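Local coordinates for Amuc_1102 (Akkermansia muciniphila, PDB 7DSZ), which adopts an immunoglobulin-like fold related to archaeal type IV pilus proteins and may serve in a pilus-like assembly, at the interface of chains A and B. Coordinates in Å, arbitrary orientation; residue numbers count along the deposited sequence, not the author numbering. Chains: chain A/B, Amuc_1102.

The interface of chains A and B. Residues chain A 34-37, 187-188; chain B 36-39.
Loops of two copies of this immunoglobulin-like protein meet in an antiparallel beta bridge, A:Val36 paired with B:Thr38; the pairing may belong to the crystal rather than to a biological assembly. Two backbone hydrogen bonds flank the bridge. B:Gln39 N donates a hydrogen bond to the carbonyl A:Asn35 O at 2.7 Å, the donor lying in the carbonyl plane. A:Leu37 N donates to B:Leu37 O at 2.9 Å, almost straight (173° at H), although the donor sits above the carbonyl plane, off the lone pairs. Farther along, water 1 links the amide B:Val36 N (3.0 Å) to the carbonyl A:Val187 O.

Apolar side chains pack around this pairing. The side chains of A:Val36 and B:Val36 cross obliquely, A:Val36 CG1 touching B:Val36 CG1 at 3.6 Å; both CG1 methyls stand anti to their own backbone N (chi1 about 170°). The ring of A:Phe188 approaches by its CE1–CZ rim, tip to tip with B:Thr38, whose methyl CG2 lies 3.7 Å from A:Phe188 CE1. That methyl also meets A:Pro34 CB, while A:Phe188 CZ reaches B:Val36 CG1. On its own chain, A:Val187 CG2 packs over one ring face near the rim. A:Leu37, with CG anti to its carbonyl carbon (chi1 -63°), reaches across toward the partner backbone, crossing the B:Gln39 side chain at about a right angle. A:Leu37 CD1 lies 3.7 Å from the carbonyl B:Thr38 O, and A:Leu37 CD2 3.8 Å from B:Gln39 CA. An alanine here would lose CG and both branch methyls and would probably loosen the packing against B:Thr38 and B:Gln39. The side chain of B:Gln39, poorly ordered, runs beside that of A:Asn35.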
ATOM      1  N   PRO A  34      -7.995  11.134  11.229  1.00 34.94           N
ATOM      2  CA  PRO A  34      -7.594  10.949  12.626  1.00 38.16           C
ATOM      3  C   PRO A  34      -6.372  11.802  12.926  1.00 35.13           C
ATOM      4  O   PRO A  34      -5.461  11.926  12.109  1.00 35.47           O
ATOM      5  CB  PRO A  34      -7.279   9.452  12.716  1.00 33.46           C
ATOM      6  CG  PRO A  34      -8.001   8.839  11.544  1.00 39.45           C
ATOM      7  CD  PRO A  34      -7.945   9.874  10.470  1.00 30.35           C
ATOM      8  N   ASN A  35      -6.384  12.439  14.086  1.00 43.35           N
ATOM      9  CA  ASN A  35      -5.205  13.157  14.553  1.00 41.66           C
ATOM     10  C   ASN A  35      -4.467  12.187  15.463  1.00 32.30           C
ATOM     11  O   ASN A  35      -4.778  12.045  16.642  1.00 35.22           O
ATOM     12  CB  ASN A  35      -5.591  14.446  15.267  1.00 52.07           C
ATOM     13  CG  ASN A  35      -4.594  15.539  15.038  1.00 47.37           C
ATOM     14  OD1 ASN A  35      -4.093  16.141  15.985  1.00 68.76           O
ATOM     15  ND2 ASN A  35      -4.280  15.800  13.771  1.00 53.46           N
ATOM     16  N   VAL A  36      -3.506  11.476  14.887  1.00 31.63           N
ATOM     17  CA  VAL A  36      -2.866  10.384  15.602  1.00 26.81           C
ATOM     18  C   VAL A  36      -1.903  10.963  16.626  1.00 28.55           C
ATOM     19  O   VAL A  36      -1.149  11.901  16.334  1.00 30.41           O
ATOM     20  CB  VAL A  36      -2.170   9.438  14.611  1.00 28.20           C
ATOM     21  CG1 VAL A  36      -1.281   8.446  15.331  1.00 24.21           C
ATOM     22  CG2 VAL A  36      -3.234   8.713  13.782  1.00 25.65           C
ATOM     23  N   LEU A  37      -1.971  10.450  17.847  1.00 29.47           N
ATOM     24  CA  LEU A  37      -1.083  10.898  18.907  1.00 34.95           C
ATOM     25  C   LEU A  37       0.252  10.194  18.772  1.00 30.73           C
ATOM     26  O   LEU A  37       0.311   9.003  18.468  1.00 25.60           O
ATOM     27  CB  LEU A  37      -1.681  10.605  20.282  1.00 36.77           C
ATOM     28  CG  LEU A  37      -2.992  11.301  20.643  1.00 41.92           C
ATOM     29  CD1 LEU A  37      -3.451  10.890  22.040  1.00 39.49           C
ATOM     30  CD2 LEU A  37      -2.811  12.801  20.546  1.00 48.78           C
ATOM     31  N   VAL A 187      -6.471   1.966   9.577  1.00 21.07           N
ATOM     32  CA  VAL A 187      -6.365   1.123  10.774  1.00 23.57           C
ATOM     33  C   VAL A 187      -7.476   1.376  11.781  1.00 26.16           C
ATOM     34  O   VAL A 187      -7.469   0.767  12.859  1.00 26.46           O
ATOM     35  CB  VAL A 187      -5.007   1.286  11.491  1.00 23.41           C
ATOM     36  CG1 VAL A 187      -3.857   1.032  10.515  1.00 23.54           C
ATOM     37  CG2 VAL A 187      -4.886   2.671  12.116  1.00 22.68           C
ATOM     38  N   PHE A 188      -8.443   2.227  11.462  1.00 19.03           N
ATOM     39  CA  PHE A 188      -9.480   2.612  12.407  1.00 20.09           C
ATOM     40  C   PHE A 188     -10.811   2.005  12.004  1.00 22.74           C
ATOM     41  O   PHE A 188     -11.017   1.639  10.845  1.00 23.07           O
ATOM     42  CB  PHE A 188      -9.588   4.137  12.483  1.00 19.86           C
ATOM     43  CG  PHE A 188      -8.342   4.783  13.006  1.00 23.94           C
ATOM     44  CD1 PHE A 188      -8.104   4.833  14.367  1.00 26.88           C
ATOM     45  CD2 PHE A 188      -7.387   5.295  12.142  1.00 27.04           C
ATOM     46  CE1 PHE A 188      -6.951   5.416  14.867  1.00 29.04           C
ATOM     47  CE2 PHE A 188      -6.223   5.874  12.639  1.00 30.33           C
ATOM     48  CZ  PHE A 188      -6.008   5.925  14.005  1.00 29.76           C
TER
ATOM     49  N   VAL B  36      -4.600   2.457  17.932  1.00 36.21           N
ATOM     50  CA  VAL B  36      -3.834   3.693  17.847  1.00 29.97           C
ATOM     51  C   VAL B  36      -4.637   4.821  18.478  1.00 33.09           C
ATOM     52  O   VAL B  36      -5.816   5.017  18.155  1.00 32.92           O
ATOM     53  CB  VAL B  36      -3.495   4.004  16.382  1.00 28.36           C
ATOM     54  CG1 VAL B  36      -2.922   5.392  16.258  1.00 27.29           C
ATOM     55  CG2 VAL B  36      -2.539   2.948  15.821  1.00 29.22           C
ATOM     56  N   LEU B  37      -3.998   5.589  19.359  1.00 30.07           N
ATOM     57  CA  LEU B  37      -4.680   6.685  20.046  1.00 33.01           C
ATOM     58  C   LEU B  37      -4.724   7.939  19.185  1.00 34.61           C
ATOM     59  O   LEU B  37      -3.756   8.264  18.491  1.00 29.29           O
ATOM     60  CB  LEU B  37      -3.980   7.000  21.365  1.00 33.58           C
ATOM     61  CG  LEU B  37      -3.856   5.800  22.296  1.00 39.02           C
ATOM     62  CD1 LEU B  37      -3.254   6.234  23.619  1.00 38.47           C
ATOM     63  CD2 LEU B  37      -5.218   5.166  22.489  1.00 44.18           C
ATOM     64  N   THR B  38      -5.845   8.667  19.260  1.00 33.25           N
ATOM     65  CA  THR B  38      -6.021   9.907  18.513  1.00 32.23           C
ATOM     66  C   THR B  38      -6.419  11.039  19.452  1.00 41.39           C
ATOM     67  O   THR B  38      -6.898  10.812  20.566  1.00 40.34           O
ATOM     68  CB  THR B  38      -7.080   9.778  17.400  1.00 38.46           C
ATOM     69  OG1 THR B  38      -8.311   9.307  17.961  1.00 47.15           O
ATOM     70  CG2 THR B  38      -6.615   8.815  16.309  1.00 35.72           C
ATOM     71  N   GLN B  39      -6.218  12.272  18.973  1.00 43.65           N
ATOM     72  CA  GLN B  39      -6.492  13.456  19.790  1.00 51.31           C
ATOM     73  C   GLN B  39      -7.971  13.558  20.138  1.00 56.62           C
ATOM     74  O   GLN B  39      -8.335  13.804  21.294  1.00 65.31           O
ATOM     75  CB  GLN B  39      -6.021  14.715  19.056  1.00 53.62           C
ATOM     76  CG  GLN B  39      -5.910  15.960  19.934  1.00 73.37           C
ATOM     77  CD  GLN B  39      -4.658  16.784  19.635  1.00 81.89           C
ATOM     78  OE1 GLN B  39      -3.539  16.260  19.627  1.00 70.41           O
ATOM     79  NE2 GLN B  39      -4.846  18.079  19.387  1.00 69.78           N
TER
HETATM   80  O   HOH W   1      -6.366   1.675  15.673  1.00 35.20           O